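TPR repeat-containing protein YrrB (Bacillus subtilis, PDB 2Q7F) is a monomeric tetratricopeptide-repeat protein that could mediate complex formation among RNA sulfuration components, RNA processing components and aminoacyl-tRNA synthetases. Local coordinates at residues Pro59-Ala64 / Ala90-Tyr95; Gly173-Ala178 / Gly200-Tyr205. All blocks are in the same frame, centred on the assembly; numbering follows the deposited sequence.

Contact 1 of 2, residues Pro59-Ala64 / Ala90-Tyr95; sequences PYINFA and AATAYY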
loop_
_atom_site.group_PDB
_atom_site.type_symbol
_atom_site.label_atom_id
_atom_site.label_comp_id
_atom_site.label_asym_id
_atom_site.label_seq_id
_atom_site.Cartn_x
_atom_site.Cartn_y
_atom_site.Cartn_z
ATOM N N PRO A 59 25.060 7.502 -5.084
ATOM C CA PRO A 59 24.960 7.653 -6.536
ATOM C C PRO A 59 24.409 6.412 -7.260
ATOM O O PRO A 59 23.680 6.557 -8.245
ATOM C CB PRO A 59 26.398 7.944 -6.961
ATOM C CG PRO A 59 27.230 7.406 -5.884
ATOM C CD PRO A 59 26.458 7.605 -4.631
ATOM N N TYR A 60 24.742 5.215 -6.772
ATOM C CA TYR A 60 24.135 3.994 -7.297
ATOM C C TYR A 60 22.629 3.968 -7.060
ATOM O O TYR A 60 21.882 3.521 -7.917
ATOM C CB TYR A 60 24.763 2.742 -6.702
ATOM C CG TYR A 60 26.212 2.514 -7.057
ATOM C CD1 TYR A 60 26.574 1.806 -8.207
ATOM C CD2 TYR A 60 27.224 2.976 -6.224
ATOM C CE1 TYR A 60 27.921 1.576 -8.521
ATOM C CE2 TYR A 60 28.564 2.752 -6.525
ATOM C CZ TYR A 60 28.908 2.053 -7.667
ATOM O OH TYR A 60 30.244 1.848 -7.942
ATOM N N ILE A 61 22.187 4.457 -5.907
ATOM C CA ILE A 61 20.755 4.495 -5.607
ATOM C C ILE A 61 20.035 5.465 -6.543
ATOM O O ILE A 61 19.001 5.122 -7.120
ATOM C CB ILE A 61 20.457 4.865 -4.131
ATOM C CG1 ILE A 61 21.179 3.909 -3.176
ATOM C CG2 ILE A 61 18.956 4.843 -3.881
ATOM C CD1 ILE A 61 21.157 4.345 -1.721
ATOM N N ASN A 62 20.597 6.660 -6.703
ATOM C CA ASN A 62 20.029 7.658 -7.597
ATOM C C ASN A 62 19.904 7.166 -9.023
ATOM O O ASN A 62 18.887 7.421 -9.680
ATOM C CB ASN A 62 20.864 8.925 -7.582
ATOM C CG ASN A 62 20.776 9.664 -6.279
ATOM O OD1 ASN A 62 21.661 10.454 -5.955
ATOM N ND2 ASN A 62 19.715 9.420 -5.514
ATOM N N PHE A 63 20.930 6.461 -9.503
ATOM C CA PHE A 63 20.902 5.932 -10.859
ATOM C C PHE A 63 19.844 4.847 -10.998
ATOM O O PHE A 63 19.163 4.773 -12.023
ATOM C CB PHE A 63 22.274 5.426 -11.309
ATOM C CG PHE A 63 22.359 5.141 -12.794
ATOM C CD1 PHE A 63 21.918 6.076 -13.728
ATOM C CD2 PHE A 63 22.886 3.944 -13.256
ATOM C CE1 PHE A 63 21.996 5.812 -15.100
ATOM C CE2 PHE A 63 22.962 3.670 -14.629
ATOM C CZ PHE A 63 22.521 4.603 -15.547
ATOM N N ALA A 64 19.695 4.031 -9.956
ATOM C CA ALA A 64 18.661 2.997 -9.904
ATOM C C ALA A 64 17.251 3.596 -9.875
ATOM O O ALA A 64 16.340 3.084 -10.536
ATOM C CB ALA A 64 18.886 2.085 -8.721
ATOM N N ALA A 90 21.419 1.075 3.743
ATOM C CA ALA A 90 20.811 2.103 2.904
ATOM C C ALA A 90 19.319 1.835 2.664
ATOM O O ALA A 90 18.922 1.134 1.728
ATOM C CB ALA A 90 21.569 2.238 1.600
ATOM N N ALA A 91 18.491 2.405 3.531
ATOM C CA ALA A 91 17.041 2.186 3.502
ATOM C C ALA A 91 16.405 2.426 2.130
ATOM O O ALA A 91 15.523 1.673 1.710
ATOM C CB ALA A 91 16.366 3.049 4.553
ATOM N N THR A 92 16.857 3.470 1.442
ATOM C CA THR A 92 16.268 3.873 0.164
ATOM C C THR A 92 16.536 2.831 -0.936
ATOM O O THR A 92 15.754 2.689 -1.862
ATOM C CB THR A 92 16.765 5.271 -0.258
ATOM O OG1 THR A 92 18.192 5.326 -0.139
ATOM C CG2 THR A 92 16.153 6.365 0.633
ATOM N N ALA A 93 17.631 2.088 -0.818
ATOM C CA ALA A 93 17.898 0.990 -1.740
ATOM C C ALA A 93 16.928 -0.177 -1.532
ATOM O O ALA A 93 16.449 -0.766 -2.508
ATOM C CB ALA A 93 19.332 0.529 -1.627
ATOM N N TYR A 94 16.619 -0.498 -0.273
ATOM C CA TYR A 94 15.598 -1.507 0.025
ATOM C C TYR A 94 14.231 -1.054 -0.476
ATOM O O TYR A 94 13.474 -1.848 -1.069
ATOM C CB TYR A 94 15.534 -1.811 1.523
ATOM C CG TYR A 94 16.744 -2.545 2.041
ATOM C CD1 TYR A 94 17.152 -3.750 1.451
ATOM C CD2 TYR A 94 17.475 -2.053 3.132
ATOM C CE1 TYR A 94 18.257 -4.433 1.920
ATOM C CE2 TYR A 94 18.595 -2.732 3.611
ATOM C CZ TYR A 94 18.980 -3.923 2.995
ATOM O OH TYR A 94 20.091 -4.614 3.437
ATOM N N TYR A 95 13.925 0.223 -0.242
ATOM C CA TYR A 95 12.665 0.812 -0.681
ATOM C C TYR A 95 12.536 0.857 -2.210
ATOM O O TYR A 95 11.488 0.513 -2.762
ATOM C CB TYR A 95 12.499 2.205 -0.092
ATOM C CG TYR A 95 11.169 2.840 -0.410
ATOM C CD1 TYR A 95 9.995 2.375 0.182
ATOM C CD2 TYR A 95 11.072 3.896 -1.317
ATOM C CE1 TYR A 95 8.766 2.957 -0.103
ATOM C CE2 TYR A 95 9.841 4.476 -1.619
ATOM C CZ TYR A 95 8.699 4.004 -1.001
ATOM O OH TYR A 95 7.475 4.564 -1.284
#
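Residues 59-64, within helix 57-69, run in broadly the same direction as the first turn of helix 91-103, and the backbones come nearest at Ile61 and Ala93, whose CA atoms are 5.9 Å apart. Ile61 carries the whole contact from its side. Its CG1 is anti to the carbonyl carbon (chi1 -55°) and the chain runs on extended (chi2 169°), which puts CD1 out at the start of the facing helix. There Ile61 CD1 meets the methyl CB of the N-cap residue Ala90 at 4.0 Å, while Ile61 CG1, further back, lies 4.2 Å from CB of Ala93. Ile61 and Ala93 belong to TPR 2 and TPR 3, so the contact is one of the helix-on-helix joints that stack successive tetratricopeptide repeats into a superhelical array. Thr92 comes across the isoleucine at about a right angle and leads with its hydroxyl: OG1 is 3.5 Å from Ile61 CD1 and 3.8 Å from Ile61 CG2, so that one oxygen borders both branches, an apolar-polar touch at the exposed margin. Replacing Ile61 by an alanine would probably leave the Ala90 and Ala93 methyls without their apolar partner and open a gap between the two helices. Behind Ile61, Tyr60 and Ala64 pack on helix 73-86, and Phe63 meets Phe79 edge-to-face; beyond the facing helix, Tyr94 rests on helix 107-120.

Contact 2 of 2, residues Gly173-Ala178 / Gly200-Tyr205; sequences GMLDEA and GVTYAY
Leu175 and Thr202 form the middle of this contact, with CA atoms 6.4 Å apart, where residues 173-178, leading into helix 176-188, pass residues 200-205, which run the opposite way. The apolar touches centre on Leu175 CD2. The side chains of Leu175 and Thr202 lie antiparallel, each passing alongside the other, with Leu175 CD2 3.8 Å from Thr202 CG2. The same Leu175 CD2 touches Tyr205 CB at 4.1 Å; the tyrosine crosses the leucine at about a right angle and its ring leads away, leaving only the root of the side chain engaged.

Polar atoms enter in another way. With OG1 beside the backbone N (chi1 -67°), Thr202 has its methyl CG2 anti to that N and presents it to the carbonyl oxygen of Leu175, CG2 to O being 3.3 Å, a close van der Waals approach. Its hydroxyl is engaged within its own helix, bonded to the carbonyl of Asn198, and Ala178 CB adds a looser touch, 4.4 Å from Thr202 OG1. Close by, Asp176 OD2 forms a salt bridge with Lys206 NZ, the residue that follows Tyr205.

The backbone before Leu175 is sharply bent. Gly173 leaves helix 159-172 with phi 113°, where a side chain would collide with the preceding carbonyl oxygen, and Met174 centres an inverse gamma turn. The contact lies between TPR 5 and TPR 6: Thr202 also packs on Ala170 of helix 159-172 and on Leu179 and Phe182 of helix 176-188, while Tyr203 turns to helix 211-222.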
loop_
_atom_site.group_PDB
_atom_site.type_symbol
_atom_site.label_atom_id
_atom_site.label_comp_id
_atom_site.label_asym_id
_atom_site.label_seq_id
_atom_site.Cartn_x
_atom_site.Cartn_y
_atom_site.Cartn_z
ATOM N N GLY A 173 -12.035 -8.778 12.763
ATOM C CA GLY A 173 -13.083 -8.885 13.775
ATOM C C GLY A 173 -13.468 -7.533 14.333
ATOM O O GLY A 173 -14.598 -7.335 14.766
ATOM N N MET A 174 -12.515 -6.605 14.320
ATOM C CA MET A 174 -12.717 -5.240 14.787
ATOM C C MET A 174 -13.621 -4.517 13.791
ATOM O O MET A 174 -13.144 -3.774 12.934
ATOM C CB MET A 174 -11.364 -4.525 14.917
ATOM C CG MET A 174 -10.363 -5.178 15.884
ATOM S SD MET A 174 -8.630 -4.643 15.683
ATOM C CE MET A 174 -8.626 -3.055 16.525
ATOM N N LEU A 175 -14.928 -4.742 13.918
ATOM C CA LEU A 175 -15.912 -4.349 12.899
ATOM C C LEU A 175 -16.440 -2.928 13.011
ATOM O O LEU A 175 -16.821 -2.331 12.010
ATOM C CB LEU A 175 -17.099 -5.318 12.892
ATOM C CG LEU A 175 -16.809 -6.758 12.457
ATOM C CD1 LEU A 175 -17.775 -7.716 13.143
ATOM C CD2 LEU A 175 -16.845 -6.925 10.939
ATOM N N ASP A 176 -16.483 -2.392 14.222
ATOM C CA ASP A 176 -17.061 -1.068 14.439
ATOM C C ASP A 176 -16.068 0.018 14.071
ATOM O O ASP A 176 -16.431 1.034 13.476
ATOM C CB ASP A 176 -17.543 -0.929 15.881
ATOM C CG ASP A 176 -18.312 -2.149 16.343
ATOM O OD1 ASP A 176 -17.663 -3.174 16.648
ATOM O OD2 ASP A 176 -19.558 -2.097 16.372
ATOM N N GLU A 177 -14.807 -0.222 14.409
ATOM C CA GLU A 177 -13.700 0.637 13.999
ATOM C C GLU A 177 -13.481 0.592 12.479
ATOM O O GLU A 177 -12.944 1.542 11.893
ATOM C CB GLU A 177 -12.418 0.268 14.757
ATOM C CG GLU A 177 -12.276 -1.221 15.085
ATOM C CD GLU A 177 -13.118 -1.649 16.285
ATOM O OE1 GLU A 177 -12.854 -1.172 17.407
ATOM O OE2 GLU A 177 -14.046 -2.466 16.107
ATOM N N ALA A 178 -13.905 -0.502 11.846
ATOM C CA ALA A 178 -13.887 -0.601 10.388
ATOM C C ALA A 178 -14.854 0.414 9.809
ATOM O O ALA A 178 -14.494 1.190 8.921
ATOM C CB ALA A 178 -14.248 -2.008 9.932
ATOM N N GLY A 200 -21.305 -2.061 3.809
ATOM C CA GLY A 200 -22.466 -2.925 3.668
ATOM C C GLY A 200 -22.174 -4.331 4.141
ATOM O O GLY A 200 -22.985 -4.932 4.841
ATOM N N VAL A 201 -21.004 -4.846 3.774
ATOM C CA VAL A 201 -20.604 -6.208 4.135
ATOM C C VAL A 201 -20.274 -6.319 5.622
ATOM O O VAL A 201 -20.504 -7.364 6.238
ATOM C CB VAL A 201 -19.420 -6.700 3.273
ATOM C CG1 VAL A 201 -18.955 -8.086 3.720
ATOM C CG2 VAL A 201 -19.817 -6.735 1.806
ATOM N N THR A 202 -19.749 -5.237 6.194
ATOM C CA THR A 202 -19.409 -5.209 7.615
ATOM C C THR A 202 -20.669 -5.370 8.462
ATOM O O THR A 202 -20.712 -6.214 9.360
ATOM C CB THR A 202 -18.642 -3.918 8.011
ATOM O OG1 THR A 202 -17.348 -3.922 7.396
ATOM C CG2 THR A 202 -18.471 -3.824 9.523
ATOM N N TYR A 203 -21.689 -4.571 8.153
ATOM C CA TYR A 203 -22.972 -4.613 8.862
ATOM C C TYR A 203 -23.619 -6.000 8.840
ATOM O O TYR A 203 -24.266 -6.395 9.809
ATOM C CB TYR A 203 -23.944 -3.573 8.300
ATOM C CG TYR A 203 -23.775 -2.166 8.849
ATOM C CD1 TYR A 203 -23.851 -1.908 10.223
ATOM C CD2 TYR A 203 -23.577 -1.087 7.987
ATOM C CE1 TYR A 203 -23.708 -0.610 10.723
ATOM C CE2 TYR A 203 -23.436 0.212 8.475
ATOM C CZ TYR A 203 -23.503 0.444 9.839
ATOM O OH TYR A 203 -23.364 1.730 10.307
ATOM N N ALA A 204 -23.438 -6.732 7.741
ATOM C CA ALA A 204 -23.911 -8.116 7.636
ATOM C C ALA A 204 -23.329 -9.023 8.733
ATOM O O ALA A 204 -24.045 -9.838 9.322
ATOM C CB ALA A 204 -23.603 -8.673 6.257
ATOM N N TYR A 205 -22.034 -8.862 9.005
ATOM C CA TYR A 205 -21.346 -9.599 10.059
ATOM C C TYR A 205 -21.713 -9.077 11.449
ATOM O O TYR A 205 -21.469 -9.748 12.457
ATOM C CB TYR A 205 -19.832 -9.535 9.842
ATOM C CG TYR A 205 -19.315 -10.514 8.807
ATOM C CD1 TYR A 205 -19.540 -10.308 7.445
ATOM C CD2 TYR A 205 -18.597 -11.646 9.191
ATOM C CE1 TYR A 205 -19.068 -11.210 6.492
ATOM C CE2 TYR A 205 -18.115 -12.552 8.245
ATOM C CZ TYR A 205 -18.357 -12.327 6.902
ATOM O OH TYR A 205 -17.889 -13.217 5.967
#

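Overall arrangement
Both contacts join consecutive repeats of the same helical array, but they use different helices and lie on opposite sides of the chain's centre, with centres 41 Å apart and nearest atoms about 24 Å apart. Contact 1 pairs helices 57-69 and 91-103, which run the same way, with helix 73-86 between them in sequence; contact 2 pairs the sequence neighbours 176-188 and 193-205, which run in opposite directions. Contact 1 is largely buried and sets one branched aliphatic chain against two methyls and a threonine hydroxyl at the exposed edge. Contact 2, only partly buried and next to a turn, instead brings a threonine methyl against a backbone carbonyl oxygen.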